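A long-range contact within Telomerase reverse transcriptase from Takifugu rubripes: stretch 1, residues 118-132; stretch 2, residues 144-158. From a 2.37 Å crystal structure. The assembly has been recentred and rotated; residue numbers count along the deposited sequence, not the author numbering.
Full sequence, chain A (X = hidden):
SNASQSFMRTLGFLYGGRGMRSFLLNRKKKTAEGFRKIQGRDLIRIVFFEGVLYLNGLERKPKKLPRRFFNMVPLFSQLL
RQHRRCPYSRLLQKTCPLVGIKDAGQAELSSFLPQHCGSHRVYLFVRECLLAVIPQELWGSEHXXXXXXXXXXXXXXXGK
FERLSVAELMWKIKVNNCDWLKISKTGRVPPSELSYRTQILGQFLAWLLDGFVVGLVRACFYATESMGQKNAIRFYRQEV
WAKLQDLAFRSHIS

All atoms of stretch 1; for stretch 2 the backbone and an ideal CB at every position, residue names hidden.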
ATOM      1  N   GLY A 118      -6.454   3.939 -16.291  1.00 35.70           N
ATOM      2  CA  GLY A 118      -7.794   3.991 -15.714  1.00 34.95           C
ATOM      3  C   GLY A 118      -7.819   3.313 -14.357  1.00 33.56           C
ATOM      4  O   GLY A 118      -7.021   2.411 -14.096  1.00 33.13           O
ATOM      5  N   SER A 119      -8.738   3.742 -13.495  1.00 32.80           N
ATOM      6  CA  SER A 119      -8.820   3.238 -12.115  1.00 31.95           C
ATOM      7  C   SER A 119      -8.943   1.716 -12.017  1.00 31.21           C
ATOM      8  O   SER A 119      -8.508   1.115 -11.031  1.00 30.93           O
ATOM      9  CB  SER A 119      -9.969   3.912 -11.361  1.00 32.47           C
ATOM     10  OG  SER A 119     -11.201   3.710 -12.030  1.00 33.91           O
ATOM     11  N   HIS A 120      -9.532   1.109 -13.045  1.00 30.74           N
ATOM     12  CA  HIS A 120      -9.688  -0.343 -13.137  1.00 30.30           C
ATOM     13  C   HIS A 120      -8.375  -1.043 -13.364  1.00 30.14           C
ATOM     14  O   HIS A 120      -8.182  -2.173 -12.908  1.00 30.35           O
ATOM     15  CB  HIS A 120     -10.688  -0.703 -14.236  1.00 30.73           C
ATOM     16  CG  HIS A 120     -10.387  -0.067 -15.573  1.00 30.53           C
ATOM     17  ND1 HIS A 120      -9.994  -0.781 -16.641  1.00 31.14           N
ATOM     18  CD2 HIS A 120     -10.432   1.263 -15.985  1.00 30.69           C
ATOM     19  CE1 HIS A 120      -9.798   0.046 -17.686  1.00 31.07           C
ATOM     20  NE2 HIS A 120     -10.064   1.296 -17.283  1.00 30.91           N
ATOM     21  N   ARG A 121      -7.467  -0.376 -14.073  1.00 29.99           N
ATOM     22  CA  ARG A 121      -6.097  -0.857 -14.281  1.00 29.82           C
ATOM     23  C   ARG A 121      -5.270  -0.726 -13.008  1.00 29.06           C
ATOM     24  O   ARG A 121      -4.488  -1.613 -12.671  1.00 28.86           O
ATOM     25  CB  ARG A 121      -5.423  -0.072 -15.409  1.00 29.90           C
ATOM     26  CG  ARG A 121      -5.980  -0.374 -16.784  1.00 30.33           C
ATOM     27  CD  ARG A 121      -5.379  -1.661 -17.301  1.00 30.67           C
ATOM     28  NE  ARG A 121      -6.342  -2.444 -18.058  1.00 30.92           N
ATOM     29  CZ  ARG A 121      -6.100  -3.653 -18.552  1.00 31.30           C
ATOM     30  NH1 ARG A 121      -4.915  -4.231 -18.372  1.00 30.89           N
ATOM     31  NH2 ARG A 121      -7.052  -4.284 -19.228  1.00 31.65           N
ATOM     32  N   VAL A 122      -5.447   0.394 -12.312  1.00 28.54           N
ATOM     33  CA  VAL A 122      -4.796   0.626 -11.026  1.00 28.31           C
ATOM     34  C   VAL A 122      -5.279  -0.412 -10.011  1.00 28.57           C
ATOM     35  O   VAL A 122      -4.511  -0.852  -9.147  1.00 28.88           O
ATOM     36  CB  VAL A 122      -5.027   2.068 -10.523  1.00 27.65           C
ATOM     37  CG1 VAL A 122      -4.495   2.250  -9.107  1.00 27.28           C
ATOM     38  CG2 VAL A 122      -4.370   3.065 -11.467  1.00 27.38           C
ATOM     39  N   TYR A 123      -6.540  -0.820 -10.134  1.00 28.73           N
ATOM     40  CA  TYR A 123      -7.055  -1.927  -9.333  1.00 28.79           C
ATOM     41  C   TYR A 123      -6.334  -3.247  -9.628  1.00 28.90           C
ATOM     42  O   TYR A 123      -5.928  -3.946  -8.701  1.00 29.05           O
ATOM     43  CB  TYR A 123      -8.571  -2.097  -9.492  1.00 29.07           C
ATOM     44  CG  TYR A 123      -9.072  -3.389  -8.890  1.00 29.30           C
ATOM     45  CD1 TYR A 123      -9.155  -3.549  -7.506  1.00 29.34           C
ATOM     46  CD2 TYR A 123      -9.430  -4.465  -9.703  1.00 29.93           C
ATOM     47  CE1 TYR A 123      -9.596  -4.739  -6.947  1.00 29.68           C
ATOM     48  CE2 TYR A 123      -9.869  -5.661  -9.154  1.00 30.53           C
ATOM     49  CZ  TYR A 123      -9.949  -5.793  -7.777  1.00 30.37           C
ATOM     50  OH  TYR A 123     -10.387  -6.976  -7.230  1.00 30.82           O
ATOM     51  N   LEU A 124      -6.189  -3.592 -10.906  1.00 28.59           N
ATOM     52  CA  LEU A 124      -5.568  -4.863 -11.288  1.00 28.48           C
ATOM     53  C   LEU A 124      -4.144  -4.983 -10.742  1.00 28.09           C
ATOM     54  O   LEU A 124      -3.773  -6.019 -10.187  1.00 28.32           O
ATOM     55  CB  LEU A 124      -5.594  -5.059 -12.809  1.00 28.80           C
ATOM     56  CG  LEU A 124      -6.962  -5.237 -13.477  1.00 29.09           C
ATOM     57  CD1 LEU A 124      -6.836  -5.121 -14.991  1.00 29.38           C
ATOM     58  CD2 LEU A 124      -7.618  -6.555 -13.084  1.00 29.05           C
ATOM     59  N   PHE A 125      -3.361  -3.916 -10.891  1.00 27.69           N
ATOM     60  CA  PHE A 125      -2.021  -3.841 -10.310  1.00 27.65           C
ATOM     61  C   PHE A 125      -2.043  -4.029  -8.793  1.00 27.39           C
ATOM     62  O   PHE A 125      -1.316  -4.863  -8.255  1.00 27.31           O
ATOM     63  CB  PHE A 125      -1.341  -2.513 -10.661  1.00 26.95           C
ATOM     64  CG  PHE A 125      -0.149  -2.197  -9.797  1.00 26.62           C
ATOM     65  CD1 PHE A 125       1.024  -2.944  -9.900  1.00 26.81           C
ATOM     66  CD2 PHE A 125      -0.200  -1.159  -8.870  1.00 25.72           C
ATOM     67  CE1 PHE A 125       2.118  -2.658  -9.098  1.00 26.85           C
ATOM     68  CE2 PHE A 125       0.892  -0.867  -8.070  1.00 25.54           C
ATOM     69  CZ  PHE A 125       2.054  -1.615  -8.188  1.00 26.22           C
ATOM     70  N   VAL A 126      -2.877  -3.247  -8.114  1.00 27.61           N
ATOM     71  CA  VAL A 126      -3.007  -3.319  -6.660  1.00 28.00           C
ATOM     72  C   VAL A 126      -3.525  -4.689  -6.210  1.00 28.95           C
ATOM     73  O   VAL A 126      -3.105  -5.208  -5.172  1.00 29.02           O
ATOM     74  CB  VAL A 126      -3.875  -2.153  -6.123  1.00 27.49           C
ATOM     75  CG1 VAL A 126      -4.701  -2.566  -4.911  1.00 27.62           C
ATOM     76  CG2 VAL A 126      -2.999  -0.950  -5.806  1.00 26.75           C
ATOM     77  N   ARG A 127      -4.413  -5.273  -7.015  1.00 29.99           N
ATOM     78  CA  ARG A 127      -4.967  -6.599  -6.747  1.00 31.08           C
ATOM     79  C   ARG A 127      -3.890  -7.676  -6.812  1.00 31.72           C
ATOM     80  O   ARG A 127      -3.832  -8.552  -5.946  1.00 32.12           O
ATOM     81  CB  ARG A 127      -6.086  -6.929  -7.737  1.00 31.64           C
ATOM     82  CG  ARG A 127      -6.940  -8.121  -7.335  1.00 32.50           C
ATOM     83  CD  ARG A 127      -7.711  -8.680  -8.517  1.00 33.45           C
ATOM     84  NE  ARG A 127      -6.843  -9.415  -9.436  1.00 34.98           N
ATOM     85  CZ  ARG A 127      -7.202  -9.822 -10.651  1.00 35.71           C
ATOM     86  NH1 ARG A 127      -8.420  -9.569 -11.118  1.00 36.03           N
ATOM     87  NH2 ARG A 127      -6.338 -10.486 -11.405  1.00 35.98           N
ATOM     88  N   GLU A 128      -3.046  -7.607  -7.844  1.00 32.34           N
ATOM     89  CA  GLU A 128      -1.949  -8.561  -8.019  1.00 33.35           C
ATOM     90  C   GLU A 128      -0.904  -8.428  -6.916  1.00 33.02           C
ATOM     91  O   GLU A 128      -0.308  -9.422  -6.496  1.00 34.13           O
ATOM     92  CB  GLU A 128      -1.290  -8.405  -9.395  1.00 34.61           C
ATOM     93  CG  GLU A 128      -2.161  -8.813 -10.580  1.00 35.41           C
ATOM     94  CD  GLU A 128      -2.765 -10.200 -10.437  1.00 36.44           C
ATOM     95  OE1 GLU A 128      -2.049 -11.140 -10.033  1.00 37.62           O
ATOM     96  OE2 GLU A 128      -3.965 -10.353 -10.734  1.00 36.87           O
ATOM     97  N   CYS A 129      -0.688  -7.196  -6.457  1.00 31.94           N
ATOM     98  CA  CYS A 129       0.205  -6.929  -5.336  1.00 31.35           C
ATOM     99  C   CYS A 129      -0.306  -7.567  -4.043  1.00 31.06           C
ATOM    100  O   CYS A 129       0.473  -8.162  -3.298  1.00 31.08           O
ATOM    101  CB  CYS A 129       0.400  -5.425  -5.148  1.00 31.18           C
ATOM    102  SG  CYS A 129       1.387  -4.643  -6.441  1.00 32.07           S
ATOM    103  N   LEU A 130      -1.610  -7.447  -3.789  1.00 30.41           N
ATOM    104  CA  LEU A 130      -2.234  -8.060  -2.612  1.00 30.65           C
ATOM    105  C   LEU A 130      -2.079  -9.581  -2.608  1.00 31.69           C
ATOM    106  O   LEU A 130      -1.826 -10.179  -1.560  1.00 32.31           O
ATOM    107  CB  LEU A 130      -3.715  -7.676  -2.508  1.00 30.22           C
ATOM    108  CG  LEU A 130      -4.051  -6.235  -2.110  1.00 29.53           C
ATOM    109  CD1 LEU A 130      -5.463  -5.878  -2.542  1.00 29.55           C
ATOM    110  CD2 LEU A 130      -3.864  -6.004  -0.616  1.00 29.29           C
ATOM    111  N   LEU A 131      -2.220 -10.191  -3.783  1.00 32.08           N
ATOM    112  CA  LEU A 131      -2.080 -11.639  -3.939  1.00 32.49           C
ATOM    113  C   LEU A 131      -0.641 -12.129  -3.775  1.00 32.95           C
ATOM    114  O   LEU A 131      -0.411 -13.218  -3.250  1.00 33.33           O
ATOM    115  CB  LEU A 131      -2.635 -12.090  -5.296  1.00 32.63           C
ATOM    116  CG  LEU A 131      -4.156 -12.163  -5.481  1.00 32.53           C
ATOM    117  CD1 LEU A 131      -4.501 -12.402  -6.944  1.00 32.50           C
ATOM    118  CD2 LEU A 131      -4.775 -13.245  -4.603  1.00 32.67           C
ATOM    119  N   ALA A 132       0.322 -11.327  -4.226  1.00 33.07           N
ATOM    120  CA  ALA A 132       1.734 -11.715  -4.180  1.00 33.53           C
ATOM    121  C   ALA A 132       2.383 -11.475  -2.813  1.00 33.76           C
ATOM    122  O   ALA A 132       3.345 -12.160  -2.452  1.00 34.01           O
ATOM    123  CB  ALA A 132       2.517 -10.999  -5.269  1.00 33.60           C
ATOM    124  N   UNK A 144     -13.471 -13.798   2.809  1.00 40.09           N
ATOM    125  CA  UNK A 144     -12.938 -12.529   3.316  1.00 38.62           C
ATOM    126  C   UNK A 144     -12.007 -11.798   2.341  1.00 37.84           C
ATOM    127  O   UNK A 144     -12.021 -10.569   2.276  1.00 36.65           O
ATOM    128  CB  UNK A 144     -12.184 -12.787   4.622  1.00 38.62           C
ATOM    129  N   UNK A 145     -11.202 -12.549   1.590  1.00 37.96           N
ATOM    130  CA  UNK A 145     -10.319 -11.945   0.592  1.00 37.64           C
ATOM    131  C   UNK A 145     -11.122 -11.316  -0.548  1.00 37.34           C
ATOM    132  O   UNK A 145     -10.794 -10.224  -1.016  1.00 36.85           O
ATOM    133  CB  UNK A 145      -9.351 -12.992   0.037  1.00 37.64           C
ATOM    134  N   UNK A 146     -12.175 -12.008  -0.980  1.00 37.48           N
ATOM    135  CA  UNK A 146     -13.007 -11.552  -2.092  1.00 37.53           C
ATOM    136  C   UNK A 146     -13.855 -10.329  -1.743  1.00 37.29           C
ATOM    137  O   UNK A 146     -13.995  -9.420  -2.564  1.00 37.22           O
ATOM    138  CB  UNK A 146     -13.920 -12.690  -2.552  1.00 37.53           C
ATOM    139  N   UNK A 147     -14.415 -10.308  -0.535  1.00 37.22           N
ATOM    140  CA  UNK A 147     -15.142  -9.133  -0.047  1.00 37.30           C
ATOM    141  C   UNK A 147     -14.240  -7.906   0.015  1.00 36.24           C
ATOM    142  O   UNK A 147     -14.660  -6.797  -0.333  1.00 35.27           O
ATOM    143  CB  UNK A 147     -15.737  -9.412   1.335  1.00 37.30           C
ATOM    144  N   UNK A 148     -13.003  -8.117   0.455  1.00 34.86           N
ATOM    145  CA  UNK A 148     -12.052  -7.030   0.602  1.00 33.80           C
ATOM    146  C   UNK A 148     -11.576  -6.515  -0.754  1.00 33.81           C
ATOM    147  O   UNK A 148     -11.422  -5.308  -0.939  1.00 33.60           O
ATOM    148  CB  UNK A 148     -10.857  -7.487   1.441  1.00 33.80           C
ATOM    149  N   UNK A 149     -11.356  -7.432  -1.694  1.00 34.09           N
ATOM    150  CA  UNK A 149     -10.957  -7.073  -3.057  1.00 33.97           C
ATOM    151  C   UNK A 149     -12.033  -6.220  -3.729  1.00 34.02           C
ATOM    152  O   UNK A 149     -11.722  -5.294  -4.481  1.00 33.87           O
ATOM    153  CB  UNK A 149     -10.688  -8.331  -3.885  1.00 33.97           C
ATOM    154  N   UNK A 150     -13.296  -6.534  -3.439  1.00 34.04           N
ATOM    155  CA  UNK A 150     -14.431  -5.756  -3.935  1.00 34.32           C
ATOM    156  C   UNK A 150     -14.483  -4.370  -3.299  1.00 33.87           C
ATOM    157  O   UNK A 150     -14.910  -3.407  -3.937  1.00 34.59           O
ATOM    158  CB  UNK A 150     -15.740  -6.501  -3.667  1.00 34.32           C
ATOM    159  N   UNK A 151     -14.048  -4.277  -2.042  1.00 33.35           N
ATOM    160  CA  UNK A 151     -14.015  -3.005  -1.318  1.00 32.89           C
ATOM    161  C   UNK A 151     -12.945  -2.081  -1.879  1.00 32.06           C
ATOM    162  O   UNK A 151     -13.142  -0.872  -1.959  1.00 31.92           O
ATOM    163  CB  UNK A 151     -13.769  -3.244   0.173  1.00 32.89           C
ATOM    164  N   UNK A 152     -11.815  -2.667  -2.262  1.00 31.62           N
ATOM    165  CA  UNK A 152     -10.723  -1.934  -2.894  1.00 31.30           C
ATOM    166  C   UNK A 152     -11.145  -1.441  -4.285  1.00 32.14           C
ATOM    167  O   UNK A 152     -10.889  -0.287  -4.641  1.00 31.94           O
ATOM    168  CB  UNK A 152      -9.476  -2.815  -2.994  1.00 31.30           C
ATOM    169  N   UNK A 153     -11.812  -2.311  -5.049  1.00 33.19           N
ATOM    170  CA  UNK A 153     -12.322  -1.966  -6.376  1.00 34.35           C
ATOM    171  C   UNK A 153     -13.237  -0.746  -6.321  1.00 35.29           C
ATOM    172  O   UNK A 153     -13.056   0.210  -7.084  1.00 35.03           O
ATOM    173  CB  UNK A 153     -13.072  -3.154  -6.981  1.00 34.35           C
ATOM    174  N   UNK A 154     -14.214  -0.790  -5.416  1.00 35.66           N
ATOM    175  CA  UNK A 154     -15.126   0.328  -5.200  1.00 36.67           C
ATOM    176  C   UNK A 154     -14.367   1.587  -4.783  1.00 36.15           C
ATOM    177  O   UNK A 154     -14.631   2.674  -5.298  1.00 36.98           O
ATOM    178  CB  UNK A 154     -16.167  -0.035  -4.139  1.00 36.67           C
ATOM    179  N   UNK A 155     -13.429   1.422  -3.853  1.00 35.52           N
ATOM    180  CA  UNK A 155     -12.629   2.524  -3.328  1.00 35.39           C
ATOM    181  C   UNK A 155     -11.838   3.236  -4.429  1.00 35.81           C
ATOM    182  O   UNK A 155     -11.837   4.466  -4.500  1.00 34.94           O
ATOM    183  CB  UNK A 155     -11.672   2.007  -2.252  1.00 35.39           C
ATOM    184  N   UNK A 156     -11.182   2.455  -5.285  1.00 36.62           N
ATOM    185  CA  UNK A 156     -10.390   3.000  -6.389  1.00 37.80           C
ATOM    186  C   UNK A 156     -11.260   3.598  -7.494  1.00 39.87           C
ATOM    187  O   UNK A 156     -10.871   4.575  -8.136  1.00 41.33           O
ATOM    188  CB  UNK A 156      -9.495   1.907  -6.976  1.00 37.80           C
ATOM    189  N   UNK A 157     -12.436   3.009  -7.703  1.00 41.98           N
ATOM    190  CA  UNK A 157     -13.401   3.509  -8.680  1.00 44.52           C
ATOM    191  C   UNK A 157     -14.005   4.843  -8.242  1.00 46.33           C
ATOM    192  O   UNK A 157     -14.180   5.750  -9.061  1.00 46.76           O
ATOM    193  CB  UNK A 157     -14.512   2.480  -8.898  1.00 44.52           C
ATOM    194  N   UNK A 158     -14.308   4.956  -6.949  1.00 48.36           N
ATOM    195  CA  UNK A 158     -14.953   6.147  -6.391  1.00 50.48           C
ATOM    196  C   UNK A 158     -14.077   7.401  -6.468  1.00 51.92           C
ATOM    197  O   UNK A 158     -14.590   8.510  -6.626  1.00 52.87           O
ATOM    198  CB  UNK A 158     -15.337   5.886  -4.933  1.00 50.48           C
TER

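Stretch 2 is a helix throughout, running roughly antiparallel to helix 119-132; the axes cross at 144° and approach to 8.9 Å. The helices are closest near S119 and diverge toward L131.

Position 144 is helical and out of reach of stretch 1. Many residues would suit; it is N144.

At 145 the CA-to-CB bond points sideways, and nothing lies within 5.5 Å of the ideal CB. A long side chain could reach L131. The residue is R145; its NE lies 3.9 Å from L131 CD2 and has no partner in the model.

Positions 146 and 147 offer no contact, so the choice is wide. They are L146 and L147.

At 148 CB points sideways into space that stretch 1 leaves open. A large residue could lean nearer. Y148 does, but makes no close contact; its OH is hydrogen-bonded elsewhere in the structure.

At 149 CB also points sideways, 3.6 Å from Y123 OH. Beyond it R127, L130 and L131 line a wide gap between the diverging backbones. A large apolar side chain, aromatic or long aliphatic, would suit. F149 fills the hole: CE1 is 3.7 Å from L130 CD1, CD2 is 3.6 Å from R127 CG, and L131 CG sits at the ring edge, 3.9 Å from CE2.

Positions 150 and 151 point away and are undemanding. They are A150 and R151.

At 152 CB points toward stretch 1, 4.4 Å from Y123 CE1, with V126 and L130 just beyond. A compact apolar residue fits. V152 packs its CG1 3.8 Å from V126 CG1 and 4.1 Å from Y123 CD1.

At 153 CB points sideways, 3.8 Å from Y123 CE1. The tyrosine ring offers a face, and S119 and H120 lie further along. A long, flexible chain or an apolar one would serve. R153 lays CD over the ring face, 3.9 Å from the centroid of the Y123 ring, a CH-pi contact. Its guanidinium has H120 CB over one face, with NH2 3.6 Å from that atom.

Position 154 points away and 155 is out of reach; many residues would suit. They are F154 and F155.

At 156 CB points toward stretch 1, near S119 O, Y123 CB and V122 CG1. A medium-sized apolar residue is favoured. L156 brings CD1 within 3.5 Å of Y123 CA and 4.4 Å of V122 CG1.

At 157 CB points sideways, 4.7 Å from S119 OG, so small or polar residues would suit. R157 contributes mainly its backbone: CA is 4.0 Å from S119 OG.

Position 158 points away and is free in choice; it is S158, whose OG donates a hydrogen bond to F155 O at 2.9 Å.

Stretch 2, residues 144-158: NRLLYFARVRFFLRS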
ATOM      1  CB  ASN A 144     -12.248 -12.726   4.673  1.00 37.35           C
ATOM      2  CG  ASN A 144     -13.235 -12.830   5.830  1.00 37.47           C
ATOM      3  OD1 ASN A 144     -12.836 -13.028   6.977  1.00 36.84           O
ATOM      4  ND2 ASN A 144     -14.521 -12.692   5.537  1.00 37.86           N
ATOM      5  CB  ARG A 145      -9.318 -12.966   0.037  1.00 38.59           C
ATOM      6  CG  ARG A 145      -8.143 -12.320  -0.685  1.00 39.00           C
ATOM      7  CD  ARG A 145      -7.387 -13.287  -1.581  1.00 40.83           C
ATOM      8  NE  ARG A 145      -8.148 -13.622  -2.783  1.00 42.67           N
ATOM      9  CZ  ARG A 145      -8.618 -14.834  -3.059  1.00 44.19           C
ATOM     10  NH1 ARG A 145      -8.390 -15.840  -2.225  1.00 45.05           N
ATOM     11  NH2 ARG A 145      -9.304 -15.045  -4.175  1.00 44.90           N
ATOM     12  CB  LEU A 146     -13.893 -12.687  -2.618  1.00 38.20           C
ATOM     13  CG  LEU A 146     -13.213 -13.796  -3.432  1.00 38.63           C
ATOM     14  CD1 LEU A 146     -14.156 -14.975  -3.624  1.00 38.98           C
ATOM     15  CD2 LEU A 146     -12.707 -13.282  -4.776  1.00 38.12           C
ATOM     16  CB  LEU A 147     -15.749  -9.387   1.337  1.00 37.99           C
ATOM     17  CG  LEU A 147     -17.238  -9.726   1.414  1.00 39.62           C
ATOM     18  CD1 LEU A 147     -17.642  -9.932   2.864  1.00 40.04           C
ATOM     19  CD2 LEU A 147     -18.094  -8.641   0.776  1.00 39.54           C
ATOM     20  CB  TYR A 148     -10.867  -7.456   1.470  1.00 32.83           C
ATOM     21  CG  TYR A 148     -10.006  -6.294   1.899  1.00 31.89           C
ATOM     22  CD1 TYR A 148     -10.344  -5.526   3.014  1.00 31.48           C
ATOM     23  CD2 TYR A 148      -8.861  -5.949   1.181  1.00 31.52           C
ATOM     24  CE1 TYR A 148      -9.559  -4.453   3.407  1.00 31.16           C
ATOM     25  CE2 TYR A 148      -8.070  -4.878   1.566  1.00 31.25           C
ATOM     26  CZ  TYR A 148      -8.424  -4.135   2.676  1.00 30.91           C
ATOM     27  OH  TYR A 148      -7.641  -3.073   3.056  1.00 30.61           O
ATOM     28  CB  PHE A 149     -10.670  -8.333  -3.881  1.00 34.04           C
ATOM     29  CG  PHE A 149      -9.286  -8.904  -3.679  1.00 34.40           C
ATOM     30  CD1 PHE A 149      -8.540  -8.613  -2.537  1.00 34.08           C
ATOM     31  CD2 PHE A 149      -8.737  -9.760  -4.628  1.00 34.38           C
ATOM     32  CE1 PHE A 149      -7.273  -9.149  -2.358  1.00 33.74           C
ATOM     33  CE2 PHE A 149      -7.471 -10.299  -4.453  1.00 34.34           C
ATOM     34  CZ  PHE A 149      -6.740  -9.994  -3.316  1.00 34.08           C
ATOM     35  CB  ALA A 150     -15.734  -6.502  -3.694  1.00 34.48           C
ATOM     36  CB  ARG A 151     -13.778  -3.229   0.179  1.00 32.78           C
ATOM     37  CG  ARG A 151     -14.853  -4.055   0.868  1.00 33.69           C
ATOM     38  CD  ARG A 151     -16.123  -3.258   1.103  1.00 33.40           C
ATOM     39  NE  ARG A 151     -17.321  -4.096   1.112  1.00 34.18           N
ATOM     40  CZ  ARG A 151     -17.672  -4.924   2.094  1.00 34.53           C
ATOM     41  NH1 ARG A 151     -16.910  -5.069   3.174  1.00 34.07           N
ATOM     42  NH2 ARG A 151     -18.795  -5.622   1.990  1.00 35.20           N
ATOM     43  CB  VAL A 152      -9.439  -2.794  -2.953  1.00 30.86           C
ATOM     44  CG1 VAL A 152      -8.340  -2.100  -3.745  1.00 30.15           C
ATOM     45  CG2 VAL A 152      -8.956  -3.106  -1.542  1.00 30.33           C
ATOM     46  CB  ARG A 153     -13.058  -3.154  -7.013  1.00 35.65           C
ATOM     47  CG  ARG A 153     -13.714  -2.850  -8.357  1.00 36.67           C
ATOM     48  CD  ARG A 153     -12.675  -2.605  -9.440  1.00 37.42           C
ATOM     49  NE  ARG A 153     -13.223  -1.972 -10.641  1.00 38.58           N
ATOM     50  CZ  ARG A 153     -13.008  -0.705 -10.994  1.00 38.53           C
ATOM     51  NH1 ARG A 153     -12.261   0.091 -10.237  1.00 38.73           N
ATOM     52  NH2 ARG A 153     -13.540  -0.231 -12.112  1.00 39.21           N
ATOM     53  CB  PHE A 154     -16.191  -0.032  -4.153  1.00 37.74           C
ATOM     54  CG  PHE A 154     -17.077   1.121  -3.769  1.00 38.44           C
ATOM     55  CD1 PHE A 154     -18.166   1.474  -4.561  1.00 39.53           C
ATOM     56  CD2 PHE A 154     -16.813   1.866  -2.623  1.00 38.58           C
ATOM     57  CE1 PHE A 154     -18.977   2.542  -4.217  1.00 39.95           C
ATOM     58  CE2 PHE A 154     -17.621   2.937  -2.274  1.00 39.26           C
ATOM     59  CZ  PHE A 154     -18.703   3.276  -3.073  1.00 39.68           C
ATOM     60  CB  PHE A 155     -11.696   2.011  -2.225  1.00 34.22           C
ATOM     61  CG  PHE A 155     -10.820   3.070  -1.619  1.00 34.27           C
ATOM     62  CD1 PHE A 155     -11.334   3.980  -0.699  1.00 34.70           C
ATOM     63  CD2 PHE A 155      -9.474   3.147  -1.953  1.00 34.03           C
ATOM     64  CE1 PHE A 155     -10.521   4.951  -0.133  1.00 34.32           C
ATOM     65  CE2 PHE A 155      -8.658   4.115  -1.390  1.00 34.23           C
ATOM     66  CZ  PHE A 155      -9.182   5.016  -0.478  1.00 34.15           C
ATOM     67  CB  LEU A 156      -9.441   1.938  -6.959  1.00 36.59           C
ATOM     68  CG  LEU A 156      -8.300   1.485  -6.039  1.00 35.69           C
ATOM     69  CD1 LEU A 156      -7.549   0.314  -6.650  1.00 35.01           C
ATOM     70  CD2 LEU A 156      -7.344   2.628  -5.711  1.00 35.46           C
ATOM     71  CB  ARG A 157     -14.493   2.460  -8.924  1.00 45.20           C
ATOM     72  CG  ARG A 157     -15.850   3.000  -9.357  1.00 46.64           C
ATOM     73  CD  ARG A 157     -16.821   1.863  -9.614  1.00 47.90           C
ATOM     74  NE  ARG A 157     -16.591   1.259 -10.925  1.00 48.85           N
ATOM     75  CZ  ARG A 157     -16.770  -0.028 -11.212  1.00 48.73           C
ATOM     76  NH1 ARG A 157     -17.172  -0.883 -10.280  1.00 48.12           N
ATOM     77  NH2 ARG A 157     -16.532  -0.461 -12.439  1.00 49.39           N
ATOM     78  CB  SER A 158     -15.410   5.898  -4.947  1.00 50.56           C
ATOM     79  OG  SER A 158     -14.312   5.836  -4.050  1.00 50.96           O
TER
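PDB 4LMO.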